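Local coordinates for protein glycosyltransferase Gtf1 (Streptococcus pneumoniae, PDB 4PQG) that belongs to the GT-B class of glycosyltransferases, pairing Rossmann-like domains with an extended antiparallel beta-sheet domain, and holds uridine-5'-diphosphate in a pocket, at residues 48-53 against 172-177; 190-195 against 203-208. All coordinates share one frame; numbering follows the deposited sequence.

Interaction 1 (48-53 against 172-177)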
loop_
_atom_site.group_PDB
_atom_site.type_symbol
_atom_site.label_atom_id
_atom_site.label_comp_id
_atom_site.label_asym_id
_atom_site.label_seq_id
_atom_site.Cartn_x
_atom_site.Cartn_y
_atom_site.Cartn_z
ATOM N N THR A 48 -7.881 -5.376 7.737
ATOM C CA THR A 48 -9.133 -6.154 7.846
ATOM C C THR A 48 -9.297 -7.271 6.820
ATOM O O THR A 48 -10.188 -8.139 6.980
ATOM C CB THR A 48 -10.384 -5.248 7.798
ATOM O OG1 THR A 48 -10.376 -4.487 6.585
ATOM C CG2 THR A 48 -10.419 -4.295 9.003
ATOM N N ASP A 49 -8.465 -7.255 5.769
ATOM C CA ASP A 49 -8.486 -8.300 4.745
ATOM C C ASP A 49 -7.988 -9.625 5.280
ATOM O O ASP A 49 -7.111 -9.678 6.137
ATOM C CB ASP A 49 -7.617 -7.935 3.540
ATOM C CG ASP A 49 -8.271 -6.926 2.610
ATOM O OD1 ASP A 49 -9.431 -6.491 2.834
ATOM O OD2 ASP A 49 -7.596 -6.563 1.636
ATOM N N MET A 50 -8.534 -10.703 4.735
ATOM C CA MET A 50 -7.983 -12.033 4.961
ATOM C C MET A 50 -6.672 -12.163 4.152
ATOM O O MET A 50 -6.676 -12.073 2.920
ATOM C CB MET A 50 -9.022 -13.094 4.557
ATOM C CG MET A 50 -8.507 -14.537 4.608
ATOM S SD MET A 50 -8.157 -15.018 6.315
ATOM C CE MET A 50 -9.806 -15.029 7.031
ATOM N N ILE A 51 -5.551 -12.323 4.856
ATOM C CA ILE A 51 -4.218 -12.429 4.247
ATOM C C ILE A 51 -3.613 -13.753 4.707
ATOM O O ILE A 51 -3.241 -13.881 5.888
ATOM C CB ILE A 51 -3.268 -11.300 4.745
ATOM C CG1 ILE A 51 -3.885 -9.903 4.602
ATOM C CG2 ILE A 51 -1.890 -11.398 4.083
ATOM C CD1 ILE A 51 -4.140 -9.453 3.183
ATOM N N LEU A 52 -3.488 -14.708 3.786
ATOM C CA LEU A 52 -3.006 -16.047 4.097
ATOM C C LEU A 52 -1.885 -16.489 3.154
ATOM O O LEU A 52 -1.083 -17.356 3.506
ATOM C CB LEU A 52 -4.169 -17.060 4.050
ATOM C CG LEU A 52 -5.160 -16.965 5.234
ATOM C CD1 LEU A 52 -6.330 -17.924 5.070
ATOM C CD2 LEU A 52 -4.472 -17.195 6.582
ATOM N N ALA A 53 -1.824 -15.874 1.976
ATOM C CA ALA A 53 -0.801 -16.214 0.975
ATOM C C ALA A 53 0.594 -15.946 1.533
ATOM O O ALA A 53 1.571 -16.622 1.174
ATOM C CB ALA A 53 -1.035 -15.420 -0.303
ATOM N N ARG A 172 -12.739 -22.170 7.877
ATOM C CA ARG A 172 -11.450 -21.672 8.353
ATOM C C ARG A 172 -11.500 -21.615 9.862
ATOM O O ARG A 172 -12.459 -21.090 10.418
ATOM C CB ARG A 172 -11.214 -20.250 7.864
ATOM C CG ARG A 172 -10.906 -20.132 6.411
ATOM C CD ARG A 172 -10.025 -18.914 6.207
ATOM N NE ARG A 172 -9.770 -18.729 4.789
ATOM C CZ ARG A 172 -10.450 -17.916 3.986
ATOM N NH1 ARG A 172 -11.458 -17.181 4.439
ATOM N NH2 ARG A 172 -10.106 -17.835 2.705
ATOM N N THR A 173 -10.469 -22.117 10.528
ATOM C CA THR A 173 -10.434 -22.087 11.993
ATOM C C THR A 173 -9.169 -21.352 12.423
ATOM O O THR A 173 -8.112 -21.561 11.835
ATOM C CB THR A 173 -10.466 -23.518 12.595
ATOM O OG1 THR A 173 -11.729 -24.130 12.326
ATOM C CG2 THR A 173 -10.246 -23.501 14.123
ATOM N N PHE A 174 -9.295 -20.492 13.429
ATOM C CA PHE A 174 -8.153 -19.780 14.014
ATOM C C PHE A 174 -7.867 -20.303 15.417
ATOM O O PHE A 174 -8.802 -20.576 16.188
ATOM C CB PHE A 174 -8.369 -18.255 13.985
ATOM C CG PHE A 174 -8.215 -17.664 12.604
ATOM C CD1 PHE A 174 -7.005 -17.100 12.205
ATOM C CD2 PHE A 174 -9.257 -17.726 11.678
ATOM C CE1 PHE A 174 -6.841 -16.600 10.920
ATOM C CE2 PHE A 174 -9.105 -17.216 10.396
ATOM C CZ PHE A 174 -7.889 -16.653 10.014
ATOM N N TYR A 175 -6.580 -20.426 15.734
ATOM C CA TYR A 175 -6.117 -21.072 16.965
ATOM C C TYR A 175 -5.432 -20.122 17.940
ATOM O O TYR A 175 -4.929 -19.037 17.551
ATOM C CB TYR A 175 -5.133 -22.201 16.639
ATOM C CG TYR A 175 -5.733 -23.257 15.756
ATOM C CD1 TYR A 175 -6.463 -24.306 16.300
ATOM C CD2 TYR A 175 -5.560 -23.204 14.364
ATOM C CE1 TYR A 175 -7.036 -25.269 15.497
ATOM C CE2 TYR A 175 -6.119 -24.167 13.542
ATOM C CZ TYR A 175 -6.866 -25.192 14.120
ATOM O OH TYR A 175 -7.436 -26.152 13.318
ATOM N N ASN A 176 -5.420 -20.551 19.206
ATOM C CA ASN A 176 -4.528 -19.984 20.215
ATOM C C ASN A 176 -3.177 -20.702 20.205
ATOM O O ASN A 176 -3.026 -21.743 19.558
ATOM C CB ASN A 176 -5.165 -20.090 21.615
ATOM C CG ASN A 176 -6.184 -18.999 21.885
ATOM O OD1 ASN A 176 -6.167 -17.929 21.274
ATOM N ND2 ASN A 176 -7.085 -19.265 22.816
ATOM N N GLU A 177 -2.201 -20.157 20.937
ATOM C CA GLU A 177 -0.867 -20.773 21.041
ATOM C C GLU A 177 -0.868 -22.252 21.413
ATOM O O GLU A 177 -0.086 -23.032 20.857
ATOM C CB GLU A 177 0.004 -20.028 22.050
ATOM C CG GLU A 177 0.460 -18.665 21.580
ATOM C CD GLU A 177 1.468 -18.050 22.534
ATOM O OE1 GLU A 177 1.458 -18.388 23.740
ATOM O OE2 GLU A 177 2.279 -17.230 22.077
#

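Interaction 2 (190-195 against 203-208)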
loop_
_atom_site.group_PDB
_atom_site.type_symbol
_atom_site.label_atom_id
_atom_site.label_comp_id
_atom_site.label_asym_id
_atom_site.label_seq_id
_atom_site.Cartn_x
_atom_site.Cartn_y
_atom_site.Cartn_z
ATOM N N GLY A 190 -16.428 -18.287 -1.056
ATOM C CA GLY A 190 -15.601 -17.125 -0.709
ATOM C C GLY A 190 -16.211 -16.121 0.258
ATOM O O GLY A 190 -15.538 -15.189 0.716
ATOM N N LYS A 191 -17.483 -16.276 0.578
ATOM C CA LYS A 191 -18.093 -15.356 1.527
ATOM C C LYS A 191 -17.920 -15.933 2.938
ATOM O O LYS A 191 -18.206 -17.101 3.168
ATOM C CB LYS A 191 -19.566 -15.133 1.178
ATOM C CG LYS A 191 -20.278 -14.115 2.056
ATOM C CD LYS A 191 -21.751 -14.004 1.675
ATOM C CE LYS A 191 -22.559 -13.391 2.813
ATOM N NZ LYS A 191 -24.008 -13.717 2.691
ATOM N N GLU A 192 -17.447 -15.100 3.861
ATOM C CA GLU A 192 -17.359 -15.461 5.283
ATOM C C GLU A 192 -18.740 -15.226 5.901
ATOM O O GLU A 192 -19.106 -14.102 6.253
ATOM C CB GLU A 192 -16.286 -14.618 5.994
ATOM C CG GLU A 192 -14.877 -14.780 5.424
ATOM C CD GLU A 192 -13.904 -13.685 5.878
ATOM O OE1 GLU A 192 -14.211 -12.937 6.820
ATOM O OE2 GLU A 192 -12.822 -13.549 5.268
ATOM N N GLU A 193 -19.517 -16.289 6.016
ATOM C CA GLU A 193 -20.926 -16.139 6.360
ATOM C C GLU A 193 -21.187 -16.148 7.862
ATOM O O GLU A 193 -21.959 -15.347 8.370
ATOM C CB GLU A 193 -21.768 -17.205 5.645
ATOM C CG GLU A 193 -21.933 -16.929 4.155
ATOM C CD GLU A 193 -23.046 -17.733 3.495
ATOM O OE1 GLU A 193 -23.516 -18.747 4.075
ATOM O OE2 GLU A 193 -23.444 -17.349 2.376
ATOM N N VAL A 194 -20.525 -17.051 8.568
ATOM C CA VAL A 194 -20.787 -17.252 9.991
ATOM C C VAL A 194 -19.452 -17.373 10.715
ATOM O O VAL A 194 -18.563 -18.102 10.262
ATOM C CB VAL A 194 -21.622 -18.541 10.186
ATOM C CG1 VAL A 194 -21.725 -18.928 11.647
ATOM C CG2 VAL A 194 -23.016 -18.409 9.568
ATOM N N TYR A 195 -19.309 -16.655 11.831
ATOM C CA TYR A 195 -18.115 -16.739 12.662
ATOM C C TYR A 195 -18.524 -17.314 13.993
ATOM O O TYR A 195 -19.191 -16.637 14.793
ATOM C CB TYR A 195 -17.496 -15.359 12.904
ATOM C CG TYR A 195 -17.209 -14.572 11.650
ATOM C CD1 TYR A 195 -15.893 -14.419 11.193
ATOM C CD2 TYR A 195 -18.245 -13.953 10.922
ATOM C CE1 TYR A 195 -15.609 -13.698 10.052
ATOM C CE2 TYR A 195 -17.967 -13.217 9.772
ATOM C CZ TYR A 195 -16.641 -13.098 9.347
ATOM O OH TYR A 195 -16.321 -12.376 8.233
ATOM N N TYR A 203 -23.022 -13.129 12.424
ATOM C CA TYR A 203 -23.463 -13.343 11.042
ATOM C C TYR A 203 -22.980 -12.228 10.140
ATOM O O TYR A 203 -23.458 -11.101 10.255
ATOM C CB TYR A 203 -24.998 -13.464 10.968
ATOM C CG TYR A 203 -25.492 -14.565 11.862
ATOM C CD1 TYR A 203 -25.233 -15.903 11.547
ATOM C CD2 TYR A 203 -26.185 -14.281 13.049
ATOM C CE1 TYR A 203 -25.648 -16.927 12.389
ATOM C CE2 TYR A 203 -26.616 -15.304 13.889
ATOM C CZ TYR A 203 -26.344 -16.622 13.554
ATOM O OH TYR A 203 -26.745 -17.667 14.367
ATOM N N GLY A 204 -22.025 -12.534 9.260
ATOM C CA GLY A 204 -21.532 -11.538 8.293
ATOM C C GLY A 204 -20.307 -10.785 8.786
ATOM O O GLY A 204 -20.097 -10.608 10.005
ATOM N N LYS A 205 -19.477 -10.339 7.851
ATOM C CA LYS A 205 -18.224 -9.680 8.247
ATOM C C LYS A 205 -18.447 -8.372 9.025
ATOM O O LYS A 205 -17.667 -8.030 9.919
ATOM C CB LYS A 205 -17.322 -9.436 7.029
ATOM C CG LYS A 205 -15.918 -8.962 7.425
ATOM C CD LYS A 205 -14.925 -9.104 6.303
ATOM C CE LYS A 205 -13.637 -8.411 6.704
ATOM N NZ LYS A 205 -12.516 -8.851 5.834
ATOM N N GLN A 206 -19.511 -7.646 8.696
ATOM C CA GLN A 206 -19.807 -6.406 9.406
ATOM C C GLN A 206 -19.961 -6.611 10.915
ATOM O O GLN A 206 -19.410 -5.846 11.710
ATOM C CB GLN A 206 -21.055 -5.740 8.842
ATOM C CG GLN A 206 -20.852 -5.048 7.502
ATOM C CD GLN A 206 -22.076 -4.226 7.132
ATOM O OE1 GLN A 206 -22.115 -3.016 7.349
ATOM N NE2 GLN A 206 -23.100 -4.889 6.612
ATOM N N ALA A 207 -20.709 -7.643 11.292
ATOM C CA ALA A 207 -20.929 -7.960 12.698
ATOM C C ALA A 207 -19.623 -8.359 13.364
ATOM O O ALA A 207 -19.368 -8.020 14.532
ATOM C CB ALA A 207 -21.963 -9.070 12.833
ATOM N N PHE A 208 -18.795 -9.074 12.601
ATOM C CA PHE A 208 -17.503 -9.533 13.065
ATOM C C PHE A 208 -16.577 -8.340 13.323
ATOM O O PHE A 208 -15.934 -8.246 14.386
ATOM C CB PHE A 208 -16.912 -10.475 12.000
ATOM C CG PHE A 208 -15.580 -11.074 12.364
ATOM C CD1 PHE A 208 -15.430 -11.853 13.505
ATOM C CD2 PHE A 208 -14.488 -10.908 11.520
ATOM C CE1 PHE A 208 -14.211 -12.439 13.809
ATOM C CE2 PHE A 208 -13.274 -11.500 11.815
ATOM C CZ PHE A 208 -13.133 -12.267 12.959
HETATM O O HOH W 1 -19.732 -11.599 5.324
#

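Interaction 1 (48-53 against 172-177)
Met50 leaves its loop heading for the strand and meets both Arg172 and Phe174. Its CB is still short of them; with CG set anti to the backbone N (chi1 174°), the chain is carried forward, and bends at the next two torsions curl its end round. CG then lies over the middle of the Arg172 guanidinium, 3.9 Å from CZ, a methylene resting on one flat face of the charged group. SD comes next and approaches Phe174 at the ring edge, 5.4 Å from the ring centroid and 86° off the normal, a Met-aromatic contact made with the rim rather than the pi face. The terminal CE settles between the two partners: it is 3.8 Å from Arg172 NH1 and 3.9 Å from Phe174 CZ. The methionine and arginine chains run alongside each other with their ends pointing opposite ways, whereas Phe174 reaches toward the thioether from the opposite direction, edge first.

Leu52 brings a methyl, CD1, obliquely to within 3.5 Å of Arg172 NE. No hydrogen bond joins the two segments. The charge of Arg172 is answered instead by Glu158, whose carboxylate forms a salt bridge with NE and probably helps to keep the guanidinium in place under the methionine.

Residues 48-53 belong to the loop between strand 42-47 and helix 56-63, at the end of a strand of the N-terminal parallel sheet. Strand 166-175 runs antiparallel between strands 154-163 and 181-188 of the extended sheet, with Phe174 packed on Cys156 and Ile185, while helix 73-76 brings Tyr74 against Met50.

Interaction 2 (190-195 against 203-208)
The rings of Tyr195 and Phe208 lie one over the other in an offset stack, centroids 4.0 Å apart and planes only 10° from parallel. CD1 of Tyr195 sits above the middle of the Phe208 ring, whereas CG of Phe208 lies toward the rim of the tyrosine. Phe208 CB also presses on that tyrosine face, 3.7 Å from the Tyr195 centroid, as a CH-pi contact; chi1 of -178° turns the phenyl away from the backbone N and on across that face. Lys205 N approaches the Tyr195 ring at its edge, and Phe208 further meets the rings of Tyr74 and Phe77. Val194 CG2 meets the edge of a second tyrosine, Tyr203, 3.9 Å from its CD1, on the face of the sheet that both side chains share.

Val194 and Tyr203 form a non-hydrogen-bonded antiparallel pair, where strand 201-203 closes one side of the extended sheet. A classic beta bulge sets two residues, Glu193 and Val194, opposite the single Leu186 of strand 181-188, both in backbone hydrogen bonds to it. Beyond Tyr203 the chain turns at Gly204, the N-cap of helix 205-215, at backbone angles where a side chain would run into the carbonyl O of Tyr203. Gly204 N donates to Glu193 O at 3.0 Å. A water extends the link, giving a hydrogen bond of 2.7 Å to Glu192 O and accepting one from Lys205 N at 2.8 Å.

Glu192 OE1 accepts the Tyr195 hydroxyl at 2.6 Å through its anti lone pair, the one away from the other carboxylate oxygen. Tyr74 OH bonds to the same carboxylate oxygen, and the aliphatic part of Lys205 runs past the Tyr195 hydroxyl.

Interaction 1 closes before interaction 2 opens along the chain, and their centres are 14 Å apart. Both reach the extended antiparallel sheet, whose strands 166-175, 181-188 and 191-196 follow one another in sequence and in space. The two contacts touch directly: Lys205 NZ makes a probable hydrogen bond of 2.7 Å to Thr48 O, and Met50 CE packs 3.8 Å from Glu192 OE2. Tyr74 of helix 73-76 borders both. Interaction 1 joins the extended sheet to a loop of the N-terminal parallel sheet, while interaction 2 lies where the chain leaves the extended sheet for helix 205-215, on its way back to strand 223-226.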